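Local coordinates for alkyltransferase-like protein 1 (Schizosaccharomyces pombe, PDB 3GVA), which recognises DNA carrying O6-alkylguanine damage, flips the lesion out of the duplex into a hydrophobic pocket and presents it to nucleotide excision repair, at residues A[55-60]-A[80-85]; A[67-72]-A[95-100]. All coordinates share one frame; numbering follows the deposited sequence.

Overall arrangement
Interactions 1 and 2 illustrate how one helix can serve two contacts, a partly buried motif at its end and a recognition loop at its start. Helix 73-84 contributes its C-terminal end to interaction 1, while the loop of interaction 2 leads into its start. The two centres lie about 13 Å apart, interaction 1 about 7 Å and interaction 2 about 14 Å from the centre of the chain. They touch through Leu99: Leu99 CD1 is 3.6 Å from Ile60 CD1, and Leu99 CD2 is 4.2 Å from Leu82 CD1. Interaction 1 lies near a flipping residue: the side chain of Ile60 is about 8 Å from that of Tyr25, probably needed for flipping. Interaction 2 contains Arg69, which probes the flipped base.

Interaction 1: residues A[55-60]-A[80-85]; sequences PWHRVI and DRLEEE
His57 and Glu85 join the Pro-Trp-His-Arg-Val motif to the C-terminal end of helix 73-84. In the related O6-alkylguanine-DNA alkyltransferases this motif carries the acceptor cysteine where Trp56 stands here.

The polar half centres on one carboxylate. His57 and Glu85 reach toward each other tip to tip, and His57 NE2 donates to Glu85 OE1 at 2.6 Å. OE1 lies close to the imidazole plane, yet the histidine meets it from above the carboxylate, the two planes being 85° apart. Arg58 grips the same group side-on in a salt bridge, Arg58 NE reaching the syn lone pair of Glu85 OE2 at 2.8 Å. Arg58 NH2 binds Glu85 OE1 at 3.0 Å from the face opposite the histidine. With Gly20 N also donating to OE2, the carboxylate is fixed in its rotation.

The second half is packing by Arg81, whose side chain crosses those of Trp56 and His57 at about a right angle. Extended from CG to NE (chi2 -170°), it runs past the imidazole to Trp56. Arg81 CD lies over one face of the His57 ring, 4.2 Å from its centroid, as a CH-pi contact. Farther out, Trp56 CZ2 sits over the centre of the Arg81 guanidinium, 3.8 Å above its plane, but the planes are 54° apart.

Leu82 CD1 touches Ile60 CG2. A water accepts from Trp56 NE1 at 3.0 Å and, weakly, from Arg81 NH1.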
# COMPACT_ATOMS: atom_id res chain seq x y z
N PRO A 55 3.99 -3.87 -7.05
CA PRO A 55 4.08 -2.47 -6.62
C PRO A 55 3.50 -2.21 -5.22
O PRO A 55 2.58 -1.40 -5.06
CB PRO A 55 3.32 -1.72 -7.71
CG PRO A 55 2.25 -2.70 -8.08
CD PRO A 55 3.00 -4.03 -8.13
N TRP A 56 4.07 -2.88 -4.22
CA TRP A 56 3.63 -2.75 -2.84
C TRP A 56 3.63 -1.32 -2.30
O TRP A 56 2.92 -1.01 -1.35
CB TRP A 56 4.51 -3.61 -1.93
CG TRP A 56 5.96 -3.25 -2.03
CD1 TRP A 56 6.87 -3.73 -2.94
CD2 TRP A 56 6.65 -2.26 -1.27
NE1 TRP A 56 8.08 -3.10 -2.78
CE2 TRP A 56 7.97 -2.19 -1.76
CE3 TRP A 56 6.28 -1.42 -0.21
CZ2 TRP A 56 8.93 -1.31 -1.24
CZ3 TRP A 56 7.23 -0.55 0.31
CH2 TRP A 56 8.54 -0.50 -0.20
N HIS A 57 4.42 -0.45 -2.91
CA HIS A 57 4.50 0.92 -2.44
C HIS A 57 3.18 1.66 -2.64
O HIS A 57 2.96 2.71 -2.02
CB HIS A 57 5.64 1.66 -3.13
CG HIS A 57 5.47 1.78 -4.61
ND1 HIS A 57 5.59 0.70 -5.46
CD2 HIS A 57 5.14 2.84 -5.39
CE1 HIS A 57 5.33 1.09 -6.70
NE2 HIS A 57 5.06 2.38 -6.69
N ARG A 58 2.30 1.13 -3.48
CA ARG A 58 1.01 1.76 -3.74
C ARG A 58 -0.05 1.38 -2.71
O ARG A 58 -1.19 1.83 -2.79
CB ARG A 58 0.53 1.44 -5.15
CG ARG A 58 1.41 2.08 -6.22
CD ARG A 58 0.99 1.72 -7.63
NE ARG A 58 2.02 2.11 -8.58
CZ ARG A 58 2.23 1.51 -9.75
NH1 ARG A 58 1.47 0.50 -10.13
NH2 ARG A 58 3.24 1.90 -10.52
N VAL A 59 0.31 0.54 -1.75
CA VAL A 59 -0.63 0.14 -0.71
C VAL A 59 -0.22 0.88 0.57
O VAL A 59 0.91 0.76 1.04
CB VAL A 59 -0.59 -1.40 -0.47
CG1 VAL A 59 -1.64 -1.81 0.54
CG2 VAL A 59 -0.83 -2.13 -1.79
N ILE A 60 -1.14 1.68 1.12
CA ILE A 60 -0.85 2.45 2.33
C ILE A 60 -1.96 2.24 3.34
O ILE A 60 -3.01 1.72 3.00
CB ILE A 60 -0.76 3.97 2.02
CG1 ILE A 60 -2.12 4.49 1.52
CG2 ILE A 60 0.30 4.22 0.96
CD1 ILE A 60 -2.15 5.99 1.27
N ASP A 80 10.03 7.30 -1.45
CA ASP A 80 10.77 7.58 -2.68
C ASP A 80 9.97 7.17 -3.92
O ASP A 80 9.86 7.93 -4.88
CB ASP A 80 12.10 6.83 -2.69
CG ASP A 80 13.21 7.57 -1.95
OD1 ASP A 80 12.98 8.69 -1.46
OD2 ASP A 80 14.34 7.03 -1.87
N ARG A 81 9.42 5.97 -3.88
CA ARG A 81 8.66 5.45 -5.00
C ARG A 81 7.36 6.18 -5.24
O ARG A 81 6.99 6.43 -6.38
CB ARG A 81 8.39 3.96 -4.81
CG ARG A 81 9.66 3.16 -4.59
CD ARG A 81 9.39 1.67 -4.64
NE ARG A 81 10.54 0.89 -4.19
CZ ARG A 81 10.75 -0.39 -4.51
NH1 ARG A 81 9.88 -1.02 -5.29
NH2 ARG A 81 11.81 -1.03 -4.05
N LEU A 82 6.64 6.53 -4.17
CA LEU A 82 5.39 7.26 -4.34
C LEU A 82 5.65 8.65 -4.95
O LEU A 82 4.95 9.08 -5.87
CB LEU A 82 4.67 7.40 -2.99
CG LEU A 82 3.96 6.12 -2.55
CD1 LEU A 82 3.38 6.27 -1.13
CD2 LEU A 82 2.85 5.81 -3.55
N GLU A 83 6.66 9.34 -4.44
CA GLU A 83 6.97 10.66 -4.97
C GLU A 83 7.32 10.61 -6.46
O GLU A 83 6.98 11.52 -7.22
CB GLU A 83 8.10 11.30 -4.16
CG GLU A 83 7.65 11.67 -2.74
CD GLU A 83 8.65 12.53 -1.99
OE1 GLU A 83 9.78 12.06 -1.77
OE2 GLU A 83 8.29 13.67 -1.61
N GLU A 84 7.97 9.53 -6.90
CA GLU A 84 8.33 9.38 -8.31
C GLU A 84 7.10 9.26 -9.20
O GLU A 84 7.15 9.61 -10.38
CB GLU A 84 9.24 8.17 -8.50
CG GLU A 84 10.65 8.38 -7.99
CD GLU A 84 11.48 7.11 -8.02
OE1 GLU A 84 12.69 7.19 -7.74
OE2 GLU A 84 10.91 6.04 -8.33
N GLU A 85 6.00 8.75 -8.65
CA GLU A 85 4.77 8.61 -9.43
C GLU A 85 3.85 9.82 -9.29
O GLU A 85 2.66 9.76 -9.62
CB GLU A 85 4.05 7.31 -9.04
CG GLU A 85 4.91 6.07 -9.28
CD GLU A 85 4.23 4.76 -8.95
OE1 GLU A 85 4.94 3.72 -8.93
OE2 GLU A 85 3.00 4.74 -8.71
O HOH W 1 10.41 -4.18 -4.40

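Interaction 2: residues A[67-72]-A[95-100]; sequences SKRDIS and GEYKLN
Ser67 and Tyr97 meet in a loop-to-strand contact, where the irregular segment before helix 73-84 lies against strand 97-98 of a two-stranded antiparallel sheet and the residues just before that strand. One side-chain-to-backbone bond and close packing hold it, a useful case of a recognition loop packed against the approach to a strand.

Tyr97 N donates to Ser67 OG at 3.2 Å, with a nearly straight N-H...O angle of 162°. The serine hydroxyl reaches there because chi1 of 68° sets OG between the backbone N and the carbonyl carbon, and Ser67 OG also lies 3.3 Å from Tyr97 CD2. An alanine here would probably leave Tyr97 N without this acceptor and open a small gap beside CD2 of the ring. On the backbone side, Ser67 O lies against Glu96 CB at 3.1 Å, while the carboxylate of Glu96 turns to Thr92.

Packing continues along the loop. Ile71 CD1 touches Tyr97 CE2 at 3.7 Å. Arg69, which reads the electrostatic potential of the flipped base, is poorly ordered, so its packing is tentative: as modelled, Arg69 CG lies 3.4 Å from Gly95 CA and its NH1 comes near the Tyr97 hydroxyl. Gly95 has a positive phi of 94°, at which a beta carbon would collide with the carbonyl oxygen of the residue before.

Beyond these residues, Ser72 caps the start of helix 73-84, Ser67 and Ile71 pack on that helix at Glu75 and Gln76, and its Lys79 makes a cation-pi contact with Tyr97, while Lys98 pairs through its backbone with Tyr90 of strand 90-91.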
# COMPACT_ATOMS: atom_id res chain seq x y z
N SER A 67 4.53 6.03 7.34
CA SER A 67 5.65 5.88 8.25
C SER A 67 5.42 6.51 9.62
O SER A 67 4.38 7.11 9.89
CB SER A 67 6.91 6.48 7.64
OG SER A 67 6.80 7.89 7.55
N LYS A 68 6.44 6.37 10.47
CA LYS A 68 6.45 6.92 11.82
C LYS A 68 7.86 7.49 11.90
O LYS A 68 8.79 6.87 11.38
CB LYS A 68 6.27 5.80 12.84
CG LYS A 68 5.16 4.81 12.50
CD LYS A 68 5.11 3.64 13.48
CE LYS A 68 4.09 2.60 13.07
NZ LYS A 68 2.69 3.13 13.05
N ARG A 69 8.04 8.64 12.55
CA ARG A 69 9.38 9.22 12.62
C ARG A 69 10.40 8.24 13.17
O ARG A 69 10.52 8.03 14.37
CB ARG A 69 9.38 10.51 13.45
CG ARG A 69 10.09 11.65 12.72
CD ARG A 69 11.51 11.27 12.34
NE ARG A 69 11.88 11.72 11.00
CZ ARG A 69 11.87 12.99 10.59
NH1 ARG A 69 12.22 13.29 9.35
NH2 ARG A 69 11.50 13.95 11.43
N ASP A 70 11.12 7.64 12.23
CA ASP A 70 12.15 6.64 12.45
C ASP A 70 12.21 5.93 11.11
O ASP A 70 12.85 4.89 10.95
CB ASP A 70 11.74 5.64 13.54
CG ASP A 70 12.30 6.00 14.89
OD1 ASP A 70 12.11 5.20 15.84
OD2 ASP A 70 12.93 7.07 15.02
N ILE A 71 11.50 6.52 10.15
CA ILE A 71 11.40 6.03 8.78
C ILE A 71 12.36 4.89 8.48
O ILE A 71 13.57 5.09 8.29
CB ILE A 71 11.63 7.20 7.77
CG1 ILE A 71 11.62 6.67 6.33
CG2 ILE A 71 12.94 7.91 8.09
CD1 ILE A 71 11.74 7.76 5.29
N SER A 72 11.81 3.68 8.44
CA SER A 72 12.58 2.48 8.15
C SER A 72 13.02 2.51 6.69
O SER A 72 12.57 3.36 5.92
CB SER A 72 11.72 1.24 8.41
OG SER A 72 10.55 1.25 7.60
N GLY A 95 5.94 13.47 12.83
CA GLY A 95 7.09 13.01 12.07
C GLY A 95 6.74 11.95 11.04
O GLY A 95 7.62 11.37 10.40
N GLU A 96 5.45 11.69 10.87
CA GLU A 96 4.99 10.69 9.91
C GLU A 96 4.79 11.33 8.54
O GLU A 96 4.36 12.47 8.44
CB GLU A 96 3.64 10.12 10.33
CG GLU A 96 3.51 9.68 11.77
CD GLU A 96 2.06 9.67 12.20
OE1 GLU A 96 1.48 10.77 12.31
OE2 GLU A 96 1.51 8.57 12.40
N TYR A 97 5.11 10.57 7.50
CA TYR A 97 4.90 11.06 6.15
C TYR A 97 3.47 10.70 5.80
O TYR A 97 3.01 9.59 6.09
CB TYR A 97 5.91 10.42 5.20
CG TYR A 97 7.29 11.00 5.41
CD1 TYR A 97 7.53 12.36 5.23
CD2 TYR A 97 8.35 10.19 5.82
CE1 TYR A 97 8.78 12.91 5.46
CE2 TYR A 97 9.62 10.74 6.06
CZ TYR A 97 9.82 12.10 5.88
OH TYR A 97 11.06 12.66 6.10
N LYS A 98 2.75 11.63 5.19
CA LYS A 98 1.35 11.40 4.88
C LYS A 98 0.93 11.99 3.54
O LYS A 98 1.61 12.83 2.97
CB LYS A 98 0.51 12.04 6.00
CG LYS A 98 -0.99 11.85 5.92
CD LYS A 98 -1.67 12.58 7.08
CE LYS A 98 -3.17 12.32 7.12
NZ LYS A 98 -3.85 12.63 5.83
N LEU A 99 -0.21 11.53 3.04
CA LEU A 99 -0.73 12.05 1.79
C LEU A 99 -2.24 12.10 1.87
O LEU A 99 -2.85 11.44 2.72
CB LEU A 99 -0.26 11.17 0.62
CG LEU A 99 -0.59 9.68 0.67
CD1 LEU A 99 -2.06 9.47 0.38
CD2 LEU A 99 0.26 8.94 -0.35
N ASN A 100 -2.84 12.90 1.00
CA ASN A 100 -4.29 13.05 0.96
C ASN A 100 -4.87 11.82 0.26
O ASN A 100 -4.88 11.74 -0.97
CB ASN A 100 -4.63 14.35 0.22
CG ASN A 100 -6.12 14.56 0.06
OD1 ASN A 100 -6.91 14.08 0.86
ND2 ASN A 100 -6.50 15.28 -0.99